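Local coordinates for protein predicted ATPase of the ABC class (Vibrio vulnificus, PDB 5D6A) that is a predicted ATPase of the ABC class, here bound to the ATP analogue AMP-PNP, and probably hydrolyses ATP for a purpose not yet established, at residues Ala75-Ser80 with Phe169-Thr174; Gly97-Ile102 with Ser130-Glu135. One frame throughout, in Å; residues are numbered along the deposited sequence.

How the contacts relate
Both contacts lie in the N-terminal region of this ABC-class ATPase (roughly residues 25-177), and their centres are 11 Å apart. Contact 1 joins strand 71-78 to helix 155-172; contact 2, nested along the chain inside the loop that contact 1 closes, joins helix 92-109 to strand 131-133. The two strands belong to one antiparallel sheet, where each pairs with strand 137-144, so the contacts place two helices against one sheet. They also touch directly: Trp79 NE1 lies 3.0 Å from Thr134 O, a probable hydrogen bond, and the Trp79 ring meets that of Phe133. Sheet and helices thus form one continuous packed unit.

Contact 1: Ala75-Ser80 with Phe169-Thr174; sequences AFRAWS and FIRRST
Arg77 of strand 71-78 meets Ile170 and Arg171 of helix 155-172 and Thr174 in the loop that follows, while Ala75, two residues earlier on the same strand, fills in against the helix itself. The packed side is buried and holds both an apolar patch, Ala75 on Ile170, and the Arg77-Thr174 pair. The methyl of Ala75 points toward the helix and its CB approaches CD1 of Ile170 to 3.6 Å, with CG2 of Ile170 close by at 4.0 Å from the same CB. Leu140 and Phe142 of strand 137-144 also touch Ile170, so this side chain is packed against two neighbouring strands of the sheet.

Next to this patch the contact becomes polar. Arg77 runs out from the strand and bends at chi3 (68°), which turns its guanidinium toward Thr174. NH2 of Arg77 then donates to OG1 of Thr174 over 3.2 Å, with an N-H...O angle of 160° and the oxygen near the guanidinium plane. That hydroxyl in turn donates to the carbonyl oxygen of Ile170, so it relays between the arginine and the helix backbone.

The looser side is toward the partly exposed Arg171, whose CB comes no nearer than 4.2 Å to NH2 of Arg77 and whose CG lies more loosely over one face of the Arg77 guanidinium. The extended chain of Arg171 carries its NE to a salt bridge with Asp54, whose backbone oxygen accepts a hydrogen bond from NE of Arg77.

Asp54 therefore serves both arginines, one through its carboxylate and the other through its main chain, and its negative charge probably offsets their like charges. The chemistry implies a strand-to-helix junction joined by one directed hydrogen bond, from Arg77 to Thr174, and by apolar contact alongside.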
# COMPACT_ATOMS: atom_id res chain seq x y z
N ALA A 75 33.34 -9.26 5.73
CA ALA A 75 34.78 -9.04 5.67
C ALA A 75 35.21 -8.14 6.81
O ALA A 75 34.55 -7.16 7.12
CB ALA A 75 35.16 -8.42 4.34
N PHE A 76 36.34 -8.48 7.43
CA PHE A 76 36.86 -7.70 8.55
C PHE A 76 38.24 -7.14 8.27
O PHE A 76 39.09 -7.82 7.71
CB PHE A 76 36.89 -8.57 9.81
CG PHE A 76 37.57 -7.91 10.97
CD1 PHE A 76 36.89 -6.98 11.75
CD2 PHE A 76 38.88 -8.21 11.29
CE1 PHE A 76 37.52 -6.36 12.82
CE2 PHE A 76 39.51 -7.60 12.36
CZ PHE A 76 38.83 -6.68 13.12
N ARG A 77 38.46 -5.89 8.68
CA ARG A 77 39.75 -5.23 8.52
C ARG A 77 40.15 -4.45 9.76
O ARG A 77 39.45 -3.52 10.16
CB ARG A 77 39.74 -4.26 7.35
CG ARG A 77 39.51 -4.89 5.99
CD ARG A 77 40.19 -4.04 4.94
NE ARG A 77 41.65 -4.09 5.10
CZ ARG A 77 42.52 -3.34 4.43
NH1 ARG A 77 43.82 -3.49 4.65
NH2 ARG A 77 42.10 -2.43 3.55
N ALA A 78 41.29 -4.80 10.35
CA ALA A 78 41.80 -4.13 11.54
C ALA A 78 42.20 -2.69 11.21
O ALA A 78 42.72 -2.43 10.13
CB ALA A 78 42.98 -4.89 12.12
N TRP A 79 41.97 -1.78 12.16
CA TRP A 79 42.28 -0.35 11.96
C TRP A 79 43.72 -0.04 11.53
O TRP A 79 43.97 1.00 10.92
CB TRP A 79 41.98 0.45 13.23
CG TRP A 79 40.55 0.49 13.63
CD1 TRP A 79 39.95 -0.22 14.63
CD2 TRP A 79 39.52 1.27 13.02
NE1 TRP A 79 38.61 0.08 14.69
CE2 TRP A 79 38.32 1.00 13.71
CE3 TRP A 79 39.49 2.19 11.96
CZ2 TRP A 79 37.11 1.60 13.37
CZ3 TRP A 79 38.28 2.78 11.62
CH2 TRP A 79 37.11 2.49 12.33
N SER A 80 44.66 -0.92 11.86
CA SER A 80 46.07 -0.69 11.52
C SER A 80 46.34 -0.66 10.02
O SER A 80 47.18 0.11 9.55
CB SER A 80 46.94 -1.78 12.15
OG SER A 80 46.75 -1.82 13.55
N PHE A 169 37.59 -4.47 -3.88
CA PHE A 169 36.56 -3.55 -3.40
C PHE A 169 36.63 -3.43 -1.88
O PHE A 169 36.43 -2.34 -1.33
CB PHE A 169 35.16 -4.00 -3.82
CG PHE A 169 35.05 -4.35 -5.27
CD1 PHE A 169 35.51 -3.48 -6.25
CD2 PHE A 169 34.44 -5.53 -5.67
CE1 PHE A 169 35.41 -3.80 -7.59
CE2 PHE A 169 34.32 -5.85 -7.01
CZ PHE A 169 34.80 -4.99 -7.97
N ILE A 170 36.91 -4.54 -1.20
CA ILE A 170 37.04 -4.56 0.25
C ILE A 170 38.21 -3.69 0.71
O ILE A 170 38.13 -3.03 1.74
CB ILE A 170 37.23 -6.00 0.79
CG1 ILE A 170 35.96 -6.83 0.55
CG2 ILE A 170 37.56 -5.99 2.27
CD1 ILE A 170 36.11 -8.31 0.84
N ARG A 171 39.29 -3.70 -0.07
CA ARG A 171 40.46 -2.89 0.25
C ARG A 171 40.24 -1.42 -0.07
O ARG A 171 40.32 -0.57 0.82
CB ARG A 171 41.71 -3.40 -0.48
CG ARG A 171 42.18 -4.76 0.00
CD ARG A 171 43.48 -5.19 -0.66
NE ARG A 171 43.93 -6.50 -0.19
CZ ARG A 171 43.72 -7.66 -0.81
NH1 ARG A 171 43.09 -7.71 -1.98
NH2 ARG A 171 44.17 -8.79 -0.27
N ARG A 172 39.95 -1.12 -1.33
CA ARG A 172 39.74 0.26 -1.77
C ARG A 172 38.72 1.04 -0.93
O ARG A 172 38.91 2.22 -0.66
CB ARG A 172 39.32 0.29 -3.23
CG ARG A 172 40.38 -0.20 -4.20
CD ARG A 172 39.86 -0.17 -5.63
NE ARG A 172 39.59 1.20 -6.08
CZ ARG A 172 38.97 1.51 -7.22
NH1 ARG A 172 38.52 0.55 -8.03
NH2 ARG A 172 38.78 2.78 -7.54
N SER A 173 37.65 0.37 -0.51
CA SER A 173 36.61 1.02 0.28
C SER A 173 37.05 1.29 1.72
O SER A 173 36.42 2.08 2.41
CB SER A 173 35.33 0.18 0.29
OG SER A 173 35.54 -1.05 0.97
N THR A 174 38.12 0.63 2.16
CA THR A 174 38.61 0.79 3.54
C THR A 174 40.09 1.19 3.62
O THR A 174 40.84 0.64 4.43
CB THR A 174 38.40 -0.50 4.35
OG1 THR A 174 39.00 -1.59 3.65
CG2 THR A 174 36.91 -0.77 4.52

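Contact 2: Gly97-Ile102 with Ser130-Glu135; sequences GARDFI and SVLFTE
With CG of Arg99 anti to its carbonyl carbon and the chain bent at chi3 (54°), the aliphatic part of this side chain lies along Phe133 while its head turns to the backbone of strand 131-133. Phe133 has the same first torsion (chi1 -67°), which brings its ring back toward helix 92-109. The two side chains run antiparallel alongside each other, and CG of Arg99 sits over one face of the ring, 3.5 Å from the Phe133 centroid, in a CH-pi contact displaced toward the rim.

From the bend, NE of Arg99 donates to the carbonyl oxygen of Val131 over 2.9 Å. The bond is nearly straight at 165° and lies close to the guanidinium plane. NH2 of Arg99 is held by the loop before the strand, through a salt bridge to Asp127 and a hydrogen bond to Ser128 O; CD2 of Leu132 lies 3.5 Å from NH2 of Arg99, oblique to the guanidinium.

Apolar groups complete the interface. At the edge of the Phe133 ring, Ala98 CB lies 4.1 Å from CE2 and Ile102 CD1 4.1 Å from CZ. Ile102 CG2 packs on CG1 of Val131, the two side chains lying roughly perpendicular.

One arginine thus contributes both a hydrophobic stem and a charged head, and its several polar partners probably fix the guanidinium's rotation while binding helix 92-109 to the strand and to the loop before it.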
# COMPACT_ATOMS: atom_id res chain seq x y z
N GLY A 97 28.38 8.71 9.56
CA GLY A 97 28.54 9.10 8.16
C GLY A 97 29.68 8.35 7.50
O GLY A 97 29.57 7.92 6.34
N ALA A 98 30.78 8.19 8.23
CA ALA A 98 31.94 7.46 7.72
C ALA A 98 31.53 6.06 7.29
O ALA A 98 31.89 5.60 6.20
CB ALA A 98 33.03 7.40 8.78
N ARG A 99 30.77 5.38 8.14
CA ARG A 99 30.28 4.03 7.85
C ARG A 99 29.37 4.04 6.62
O ARG A 99 29.40 3.11 5.80
CB ARG A 99 29.51 3.48 9.05
CG ARG A 99 30.36 3.21 10.27
CD ARG A 99 29.49 3.14 11.52
NE ARG A 99 28.41 2.17 11.37
CZ ARG A 99 27.35 2.09 12.17
NH1 ARG A 99 27.20 2.94 13.19
NH2 ARG A 99 26.42 1.17 11.95
N ASP A 100 28.55 5.09 6.50
CA ASP A 100 27.65 5.24 5.37
C ASP A 100 28.45 5.49 4.09
O ASP A 100 28.19 4.88 3.06
CB ASP A 100 26.70 6.42 5.60
CG ASP A 100 25.72 6.62 4.46
OD1 ASP A 100 24.93 5.69 4.18
OD2 ASP A 100 25.72 7.71 3.86
N PHE A 101 29.42 6.40 4.18
CA PHE A 101 30.25 6.75 3.04
C PHE A 101 31.03 5.53 2.53
O PHE A 101 31.16 5.34 1.32
CB PHE A 101 31.21 7.88 3.42
CG PHE A 101 32.01 8.42 2.26
CD1 PHE A 101 31.51 9.46 1.49
CD2 PHE A 101 33.25 7.89 1.94
CE1 PHE A 101 32.23 9.96 0.42
CE2 PHE A 101 33.98 8.39 0.87
CZ PHE A 101 33.47 9.42 0.11
N ILE A 102 31.52 4.72 3.46
CA ILE A 102 32.27 3.50 3.10
C ILE A 102 31.39 2.50 2.35
O ILE A 102 31.84 1.85 1.41
CB ILE A 102 32.90 2.85 4.36
CG1 ILE A 102 34.07 3.71 4.85
CG2 ILE A 102 33.40 1.45 4.05
CD1 ILE A 102 34.63 3.28 6.19
N SER A 130 25.53 -2.87 7.27
CA SER A 130 26.30 -3.05 6.04
C SER A 130 27.76 -2.68 6.29
O SER A 130 28.66 -3.26 5.69
CB SER A 130 25.70 -2.24 4.89
OG SER A 130 25.61 -0.87 5.24
N VAL A 131 27.98 -1.72 7.19
CA VAL A 131 29.32 -1.29 7.58
C VAL A 131 29.31 -0.98 9.08
O VAL A 131 28.60 -0.07 9.53
CB VAL A 131 29.80 -0.06 6.80
CG1 VAL A 131 31.18 0.38 7.28
CG2 VAL A 131 29.84 -0.35 5.31
N LEU A 132 30.08 -1.74 9.85
CA LEU A 132 30.14 -1.58 11.30
C LEU A 132 31.55 -1.30 11.81
O LEU A 132 32.52 -1.81 11.26
CB LEU A 132 29.65 -2.86 11.98
CG LEU A 132 28.20 -3.26 11.74
CD1 LEU A 132 27.95 -4.66 12.27
CD2 LEU A 132 27.26 -2.25 12.39
N PHE A 133 31.65 -0.48 12.86
CA PHE A 133 32.94 -0.20 13.50
C PHE A 133 32.97 -0.87 14.86
O PHE A 133 31.94 -1.01 15.53
CB PHE A 133 33.22 1.30 13.72
CG PHE A 133 33.42 2.10 12.47
CD1 PHE A 133 34.02 1.55 11.34
CD2 PHE A 133 33.12 3.45 12.46
CE1 PHE A 133 34.22 2.32 10.20
CE2 PHE A 133 33.33 4.23 11.33
CZ PHE A 133 33.88 3.66 10.20
N THR A 134 34.16 -1.29 15.27
CA THR A 134 34.39 -1.90 16.57
C THR A 134 35.73 -1.36 17.05
O THR A 134 36.29 -0.46 16.43
CB THR A 134 34.46 -3.44 16.47
OG1 THR A 134 35.62 -3.83 15.71
CG2 THR A 134 33.21 -4.00 15.81
N GLU A 135 36.23 -1.89 18.16
CA GLU A 135 37.53 -1.45 18.66
C GLU A 135 38.63 -2.12 17.84
O GLU A 135 39.70 -1.54 17.64
CB GLU A 135 37.69 -1.80 20.15
CG GLU A 135 36.69 -1.08 21.06
CD GLU A 135 36.86 0.43 21.05
OE1 GLU A 135 35.86 1.14 21.34
OE2 GLU A 135 37.97 0.92 20.75